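Local coordinates for putative uncharacterized protein (Burkholderia ambifaria, PDB 3W20) that probably acts as an iron(II)- and 2-oxoglutarate-dependent dioxygenase on N-substituted L-amino acids, with zinc occupying the metal site in this crystal, at residues Q8-G13 with I228-Q233; D31-D36 with L239-N244; F181-G186 with S253-M258. All blocks are in the same frame, centred on the assembly; numbering follows the deposited sequence. Where two conformers were deposited one is given.

In the fold
All three contacts lie in or against the double-stranded beta-helix, at different depths. Contact 1 is partly buried and joins strand 4-10 of the large sheet to strand 227-230 of the three-stranded one; apolar side chains alone carry it. Contacts 2 and 3 are buried. Contact 2 fastens the loop after helix 23-31 to strand 236-241 through amide and backbone bonds, and contact 3 is true strand pairing with a bulge. Contacts 1 and 2 share a salt bridge, R11 NH1 to D36 OD1 at 2.9 Å. Strands 236-241 and 178-185 are sheet neighbours, and F240 CE2 meets F181 CE2 at 3.7 Å, linking contacts 2 and 3 near the metal.

Contact 1. Residues Q8-G13 with I228-Q233; sequences QLMRFG and IMLKPQ
R11, whose backbone C touches I228 CD1 at 4.1 Å, directs its CB away from that segment, and its NH1 is gripped by two carboxylate oxygens, D36 OD1 and D33 OD1, in salt bridges. Across the contact itself no hydrogen bond forms: in this double-stranded beta-helix fold, strand 4-10 of the large sheet and strand 227-230 of the three-stranded sheet meet through apolar side chains. The CB of M10, a selenomethionine, is directed toward strand 227-230; the chain is bent at chi2 and chi3, and CE alone makes the touch. CE lies 4.0 Å from I228 CG2. It also stands 3.4 Å from L230 CD2, closer than usual for two carbons; since chi1 of M10 is nearly eclipsed at 5°, the exact place of this methyl is doubtful. F12 follows beyond the strand, its backbone N bonded to D36 OD2. Its ring crosses the I228 side chain at about a right angle, and CD1 approaches I228 CG1 to 3.6 Å. I228 CD1 is anti to CA (chi2 177°) and lies over one ring face, offset toward the rim, as a CH-pi contact, 4.0 Å from the centroid and 22° off the ring normal.

Contact 2. Residues D31-D36 with L239-N244; sequences DADEAD and LFQSKN
D36 and Q241 bring their CA atoms within 5.7 Å, where the loop after helix 23-31 meets strand 236-241, and Q241 N donates to D36 O at 3.1 Å. The same carbonyl oxygen receives a CA-H...O contact from F240 CA at 3.4 Å. The loop begins with a Schellman motif: D33, with positive phi, leaves the helix and swings its carboxylate toward the strand. There the Q241 side chain, extended beyond CG (chi2 -163°), comes to meet it. Q241 NE2 uses both of its hydrogens, one for D33 OD1 at 3.0 Å and one for the backbone A35 O at 3.0 Å; both acceptors lie close to the amide plane, which fixes the rotation of that group. NE2 comes to OD1 on the anti side, tilted 21° from the carboxylate plane, and the two planes stand 80° apart. At the other end of the amide, Q241 OE1 accepts from R199 NH2 and R176 NH2. The D36 carboxylate reaches N244 through one water, which donates to D36 OD1 at 2.8 Å and accepts from N244 ND2 at 2.7 Å. N244 closes a type I beta turn that starts at Q241, with N244 N bonded to Q241 O at 3.3 Å. The F240 ring leads away from the loop and lies edge-to-face on the zinc ligand H246, so the strand held here borders the metal site. D36 is buried, yet both its carboxylate oxygens have partners, OD1 in R11 and the water and OD2 in F12; this setting would probably favour the ionised carboxylate.

Contact 3. Residues F181-G186 with S253-M258; sequences FLTIQG and STRRTM
L182 and M258 pair through two backbone hydrogen bonds, L182 N to M258 O at 2.9 Å and M258 N to L182 O at 3.0 Å, and T183 faces T257 as the next, non-hydrogen-bonded pair. Further along, R256 O accepts from both I184 N (2.8 Å) and Q185 N (3.1 Å), while R256 N donates back to Q185 O. Two residues thus stand against one, the register slips by one, and the result is a classic beta bulge between strands 178-185 and 255-265 of the double-stranded beta-helix. I184, with psi at -49°, supplies the extra residue. Among polar side chains, Q185 reaches out fully extended and its OE1 accepts a hydrogen bond from R256 NE at 2.8 Å, the amide and guanidinium planes 88° apart. I184 CG2 lies over one face of that guanidinium, offset toward the rim, and W52 adds a cation-pi contact. In apolar contact, M258, a selenomethionine bent at chi3 (-78°), lays CE against I184 CG1 at 3.7 Å. R255 and T257 bind 2-oxoglutarate, though none is bound in this model; T257 CG2 lies over the centre of the R255 guanidinium. Y143, a further 2-oxoglutarate-binding residue, makes a cation-pi contact with R255, whose NH2 comes within 3.4 Å of F181 CE1.

Contact 1. Residues Q8-G13 with I228-Q233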
# COMPACT_ATOMS: atom_id res chain seq x y z
N GLN A 8 0.73 -34.11 17.00
CA GLN A 8 0.98 -35.25 16.07
C GLN A 8 1.87 -34.75 14.95
O GLN A 8 1.54 -33.75 14.25
CB GLN A 8 -0.32 -35.79 15.47
CG GLN A 8 -1.34 -36.38 16.50
CD GLN A 8 -0.79 -37.59 17.29
OE1 GLN A 8 -0.23 -38.51 16.69
NE2 GLN A 8 -0.93 -37.57 18.64
N LEU A 9 2.99 -35.43 14.74
CA LEU A 9 3.92 -34.95 13.72
C LEU A 9 3.87 -35.90 12.51
O LEU A 9 4.12 -37.11 12.63
CB LEU A 9 5.32 -34.88 14.35
CG LEU A 9 6.51 -34.30 13.59
CD1 LEU A 9 7.45 -33.84 14.71
CD2 LEU A 9 7.21 -35.32 12.69
N MSE A 10 3.57 -35.38 11.31
CA MSE A 10 3.32 -36.22 10.15
C MSE A 10 4.37 -36.05 9.11
O MSE A 10 4.68 -34.91 8.76
CB MSE A 10 1.98 -35.90 9.48
CG MSE A 10 1.29 -34.70 10.11
SE MSE A 10 0.16 -35.36 11.60
CE MSE A 10 -0.77 -36.17 10.16
N ARG A 11 4.90 -37.16 8.58
CA ARG A 11 5.75 -37.11 7.37
C ARG A 11 5.13 -38.03 6.37
O ARG A 11 4.58 -39.06 6.76
CB ARG A 11 7.15 -37.65 7.72
CG ARG A 11 8.04 -36.63 8.35
CD ARG A 11 8.36 -35.60 7.27
NE ARG A 11 9.74 -35.56 6.92
CZ ARG A 11 10.34 -34.57 6.27
NH1 ARG A 11 9.66 -33.48 5.77
NH2 ARG A 11 11.63 -34.71 6.06
N PHE A 12 5.23 -37.70 5.09
CA PHE A 12 4.72 -38.57 4.02
C PHE A 12 5.15 -40.02 4.21
O PHE A 12 6.30 -40.30 4.49
CB PHE A 12 5.16 -38.09 2.59
CG PHE A 12 4.54 -36.77 2.19
CD1 PHE A 12 3.19 -36.69 1.91
CD2 PHE A 12 5.34 -35.60 2.18
CE1 PHE A 12 2.61 -35.47 1.54
CE2 PHE A 12 4.75 -34.38 1.88
CZ PHE A 12 3.38 -34.29 1.60
N GLY A 13 4.18 -40.95 4.03
CA GLY A 13 4.44 -42.41 4.05
C GLY A 13 4.79 -43.03 5.41
O GLY A 13 5.11 -44.23 5.46
N ILE A 228 -1.24 -36.87 2.56
CA ILE A 228 -1.57 -36.88 3.99
C ILE A 228 -2.93 -36.28 4.07
O ILE A 228 -3.16 -35.14 3.59
CB ILE A 228 -0.58 -35.96 4.71
CG1 ILE A 228 0.80 -36.59 4.64
CG2 ILE A 228 -1.02 -35.76 6.14
CD1 ILE A 228 1.88 -35.72 5.26
N MSE A 229 -3.91 -37.05 4.59
CA MSE A 229 -5.24 -36.47 4.90
C MSE A 229 -5.36 -36.07 6.37
O MSE A 229 -5.08 -36.83 7.26
CB MSE A 229 -6.39 -37.42 4.43
CG MSE A 229 -6.42 -37.43 2.90
SE MSE A 229 -7.71 -38.81 2.29
CE MSE A 229 -9.19 -38.29 3.48
N LEU A 230 -5.74 -34.80 6.61
CA LEU A 230 -5.81 -34.25 7.95
C LEU A 230 -7.27 -33.85 8.21
O LEU A 230 -7.94 -33.45 7.25
CB LEU A 230 -4.99 -32.95 7.96
CG LEU A 230 -3.48 -33.04 7.77
CD1 LEU A 230 -2.85 -31.66 7.86
CD2 LEU A 230 -2.94 -33.92 8.89
N LYS A 231 -7.76 -34.05 9.43
CA LYS A 231 -9.09 -33.58 9.81
C LYS A 231 -8.93 -32.81 11.11
O LYS A 231 -9.20 -33.33 12.20
CB LYS A 231 -10.03 -34.79 10.09
CG LYS A 231 -10.31 -35.76 8.94
CD LYS A 231 -11.20 -35.20 7.85
CE LYS A 231 -11.85 -36.35 7.04
NZ LYS A 231 -12.74 -35.91 5.94
N PRO A 232 -8.41 -31.58 11.04
CA PRO A 232 -8.14 -30.83 12.27
C PRO A 232 -9.52 -30.51 12.94
O PRO A 232 -10.51 -30.20 12.24
CB PRO A 232 -7.44 -29.54 11.77
CG PRO A 232 -7.04 -29.81 10.38
CD PRO A 232 -8.00 -30.85 9.82
N GLN A 233 -9.53 -30.59 14.25
CA GLN A 233 -10.76 -30.40 15.04
C GLN A 233 -10.74 -29.04 15.70
O GLN A 233 -9.68 -28.46 15.94
CB GLN A 233 -10.84 -31.48 16.12
CG GLN A 233 -10.84 -32.91 15.52
CD GLN A 233 -12.05 -33.09 14.62
OE1 GLN A 233 -11.96 -33.32 13.39
NE2 GLN A 233 -13.20 -32.92 15.21

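Contact 2. Residues D31-D36 with L239-N244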
# COMPACT_ATOMS: atom_id res chain seq x y z
N ASP A 31 10.79 -26.24 10.07
CA ASP A 31 11.74 -25.37 9.32
C ASP A 31 12.97 -26.22 9.02
O ASP A 31 13.70 -25.92 8.08
CB ASP A 31 12.12 -24.24 10.25
CG ASP A 31 12.89 -23.14 9.57
OD1 ASP A 31 12.54 -22.65 8.52
OD2 ASP A 31 13.97 -22.84 10.12
N ALA A 32 13.23 -27.23 9.86
CA ALA A 32 14.32 -28.17 9.59
C ALA A 32 13.97 -29.23 8.55
O ALA A 32 14.76 -30.16 8.29
CB ALA A 32 14.75 -28.85 10.91
N ASP A 33 12.82 -29.16 7.95
CA ASP A 33 12.36 -30.21 7.08
C ASP A 33 12.31 -31.58 7.75
O ASP A 33 12.59 -32.61 7.12
CB ASP A 33 13.12 -30.24 5.70
CG ASP A 33 12.38 -30.97 4.63
OD1 ASP A 33 11.12 -31.11 4.62
OD2 ASP A 33 13.08 -31.53 3.73
N GLU A 34 11.92 -31.61 9.02
CA GLU A 34 11.80 -32.89 9.77
C GLU A 34 10.32 -33.36 9.87
O GLU A 34 10.02 -34.42 10.42
CB GLU A 34 12.35 -32.72 11.19
CG GLU A 34 13.90 -32.71 11.19
CD GLU A 34 14.48 -32.11 12.47
OE1 GLU A 34 13.69 -31.87 13.41
OE2 GLU A 34 15.73 -31.90 12.55
N ALA A 35 9.41 -32.55 9.38
CA ALA A 35 7.99 -32.93 9.35
C ALA A 35 7.34 -32.22 8.15
O ALA A 35 7.80 -31.17 7.72
CB ALA A 35 7.32 -32.49 10.62
N ASP A 36 6.26 -32.81 7.60
CA ASP A 36 5.52 -32.10 6.61
C ASP A 36 4.33 -31.32 7.22
O ASP A 36 3.95 -30.28 6.73
CB ASP A 36 5.11 -33.12 5.56
CG ASP A 36 6.31 -33.81 4.96
OD1 ASP A 36 7.16 -33.08 4.44
OD2 ASP A 36 6.49 -35.04 5.16
N LEU A 239 0.03 -26.85 11.45
CA LEU A 239 1.22 -26.15 10.96
C LEU A 239 1.76 -27.04 9.83
O LEU A 239 1.82 -28.30 10.00
CB LEU A 239 2.21 -26.03 12.05
CG LEU A 239 1.74 -25.24 13.30
CD1 LEU A 239 2.76 -25.49 14.38
CD2 LEU A 239 1.79 -23.79 12.83
N PHE A 240 1.97 -26.49 8.63
CA PHE A 240 2.40 -27.32 7.57
C PHE A 240 3.27 -26.58 6.57
O PHE A 240 3.26 -25.34 6.53
CB PHE A 240 1.20 -27.91 6.76
CG PHE A 240 0.33 -26.87 6.11
CD1 PHE A 240 0.34 -26.68 4.71
CD2 PHE A 240 -0.55 -26.10 6.88
CE1 PHE A 240 -0.48 -25.69 4.12
CE2 PHE A 240 -1.36 -25.11 6.31
CZ PHE A 240 -1.36 -24.92 4.94
N GLN A 241 3.97 -27.38 5.76
CA GLN A 241 4.82 -26.73 4.72
C GLN A 241 3.93 -26.30 3.57
O GLN A 241 3.38 -27.15 2.77
CB GLN A 241 5.98 -27.64 4.27
CG GLN A 241 6.93 -27.91 5.40
CD GLN A 241 8.27 -28.45 4.87
OE1 GLN A 241 8.80 -27.93 3.88
NE2 GLN A 241 8.82 -29.46 5.49
N SER A 242 3.76 -24.97 3.37
CA SER A 242 2.67 -24.54 2.50
C SER A 242 3.01 -24.63 1.00
O SER A 242 2.13 -24.47 0.15
CB SER A 242 2.17 -23.15 2.90
OG SER A 242 3.13 -22.15 2.54
N LYS A 243 4.29 -24.92 0.66
CA LYS A 243 4.62 -25.13 -0.76
C LYS A 243 4.05 -26.47 -1.35
O LYS A 243 4.01 -26.60 -2.60
CB LYS A 243 6.15 -25.03 -0.92
CG LYS A 243 6.49 -23.53 -0.96
CD LYS A 243 7.98 -23.37 -1.20
CE LYS A 243 8.56 -23.98 -2.49
NZ LYS A 243 7.85 -23.47 -3.74
N ASN A 244 3.76 -27.43 -0.45
CA ASN A 244 3.12 -28.71 -0.88
C ASN A 244 1.72 -28.38 -1.32
O ASN A 244 1.01 -27.62 -0.63
CB ASN A 244 3.09 -29.66 0.29
CG ASN A 244 4.47 -30.00 0.79
OD1 ASN A 244 5.33 -30.30 0.06
ND2 ASN A 244 4.62 -30.08 2.06
O HOH W 1 7.06 -30.71 2.99

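Contact 3. Residues F181-G186 with S253-M258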
# COMPACT_ATOMS: atom_id res chain seq x y z
N PHE A 181 -2.98 -22.68 10.87
CA PHE A 181 -4.36 -22.19 11.10
C PHE A 181 -4.97 -22.96 12.26
O PHE A 181 -4.70 -24.19 12.45
CB PHE A 181 -5.23 -22.34 9.82
CG PHE A 181 -5.40 -23.79 9.33
CD1 PHE A 181 -6.49 -24.56 9.74
CD2 PHE A 181 -4.46 -24.37 8.44
CE1 PHE A 181 -6.66 -25.88 9.28
CE2 PHE A 181 -4.62 -25.68 7.99
CZ PHE A 181 -5.72 -26.48 8.39
N LEU A 182 -5.67 -22.20 13.09
CA LEU A 182 -6.33 -22.74 14.29
C LEU A 182 -7.80 -22.94 13.88
O LEU A 182 -8.42 -22.03 13.33
CB LEU A 182 -6.26 -21.70 15.40
CG LEU A 182 -7.13 -22.07 16.64
CD1 LEU A 182 -6.68 -23.37 17.35
CD2 LEU A 182 -6.98 -20.89 17.60
N THR A 183 -8.32 -24.16 14.10
CA THR A 183 -9.74 -24.43 13.72
C THR A 183 -10.58 -24.04 14.95
O THR A 183 -10.23 -24.35 16.10
CB THR A 183 -9.92 -25.91 13.29
OG1 THR A 183 -9.13 -26.14 12.10
CG2 THR A 183 -11.40 -26.15 12.83
N ILE A 184 -11.62 -23.29 14.64
CA ILE A 184 -12.55 -22.75 15.68
C ILE A 184 -13.90 -23.49 15.64
O ILE A 184 -14.39 -23.91 16.71
CB ILE A 184 -12.75 -21.24 15.47
CG1 ILE A 184 -11.42 -20.48 15.71
CG2 ILE A 184 -13.78 -20.69 16.46
CD1 ILE A 184 -10.83 -20.59 17.10
N GLN A 185 -14.48 -23.62 14.44
CA GLN A 185 -15.74 -24.39 14.19
C GLN A 185 -15.57 -25.36 13.05
O GLN A 185 -15.20 -24.96 11.94
CB GLN A 185 -16.87 -23.38 13.87
CG GLN A 185 -18.21 -24.01 13.48
CD GLN A 185 -19.33 -22.99 13.33
OE1 GLN A 185 -19.12 -21.81 13.14
NE2 GLN A 185 -20.55 -23.48 13.43
N GLY A 186 -15.90 -26.64 13.28
CA GLY A 186 -15.69 -27.64 12.21
C GLY A 186 -16.98 -27.83 11.47
O GLY A 186 -18.05 -27.59 12.03
N SER A 253 -21.37 -27.75 6.35
CA SER A 253 -21.87 -26.59 7.10
C SER A 253 -20.70 -25.66 7.41
O SER A 253 -19.54 -25.94 7.03
CB SER A 253 -22.57 -27.02 8.38
OG SER A 253 -21.74 -27.82 9.20
N THR A 254 -20.99 -24.56 8.10
CA THR A 254 -19.96 -23.55 8.37
C THR A 254 -18.72 -24.10 9.12
O THR A 254 -18.82 -24.75 10.18
CB THR A 254 -20.56 -22.30 9.05
OG1 THR A 254 -21.70 -21.84 8.27
CG2 THR A 254 -19.51 -21.18 9.10
N ARG A 255 -17.55 -23.75 8.55
CA ARG A 255 -16.24 -24.06 9.16
C ARG A 255 -15.60 -22.69 9.46
O ARG A 255 -15.63 -21.81 8.61
CB ARG A 255 -15.39 -24.89 8.18
CG ARG A 255 -14.02 -25.38 8.68
CD ARG A 255 -13.33 -26.11 7.54
NE ARG A 255 -11.94 -26.49 7.83
CZ ARG A 255 -10.84 -25.85 7.36
NH1 ARG A 255 -10.92 -24.80 6.54
NH2 ARG A 255 -9.64 -26.33 7.68
N ARG A 256 -15.09 -22.50 10.67
CA ARG A 256 -14.33 -21.27 10.93
C ARG A 256 -12.90 -21.59 11.35
O ARG A 256 -12.71 -22.47 12.18
CB ARG A 256 -15.03 -20.45 12.01
CG ARG A 256 -16.29 -19.79 11.46
CD ARG A 256 -16.95 -18.94 12.50
NE ARG A 256 -17.35 -19.71 13.65
CZ ARG A 256 -17.26 -19.24 14.87
NH1 ARG A 256 -16.79 -18.01 15.05
NH2 ARG A 256 -17.63 -19.98 15.89
N THR A 257 -11.93 -20.87 10.77
CA THR A 257 -10.50 -20.98 11.16
C THR A 257 -9.91 -19.57 11.24
O THR A 257 -10.52 -18.60 10.73
CB THR A 257 -9.65 -21.81 10.13
OG1 THR A 257 -9.57 -21.06 8.94
CG2 THR A 257 -10.34 -23.16 9.83
N MSE A 258 -8.73 -19.44 11.87
CA MSE A 258 -7.98 -18.23 11.89
C MSE A 258 -6.63 -18.64 11.37
O MSE A 258 -6.10 -19.64 11.86
CB MSE A 258 -7.77 -18.13 13.45
CG MSE A 258 -7.54 -16.79 13.97
SE MSE A 258 -7.97 -17.17 15.89
CE MSE A 258 -9.80 -17.15 15.68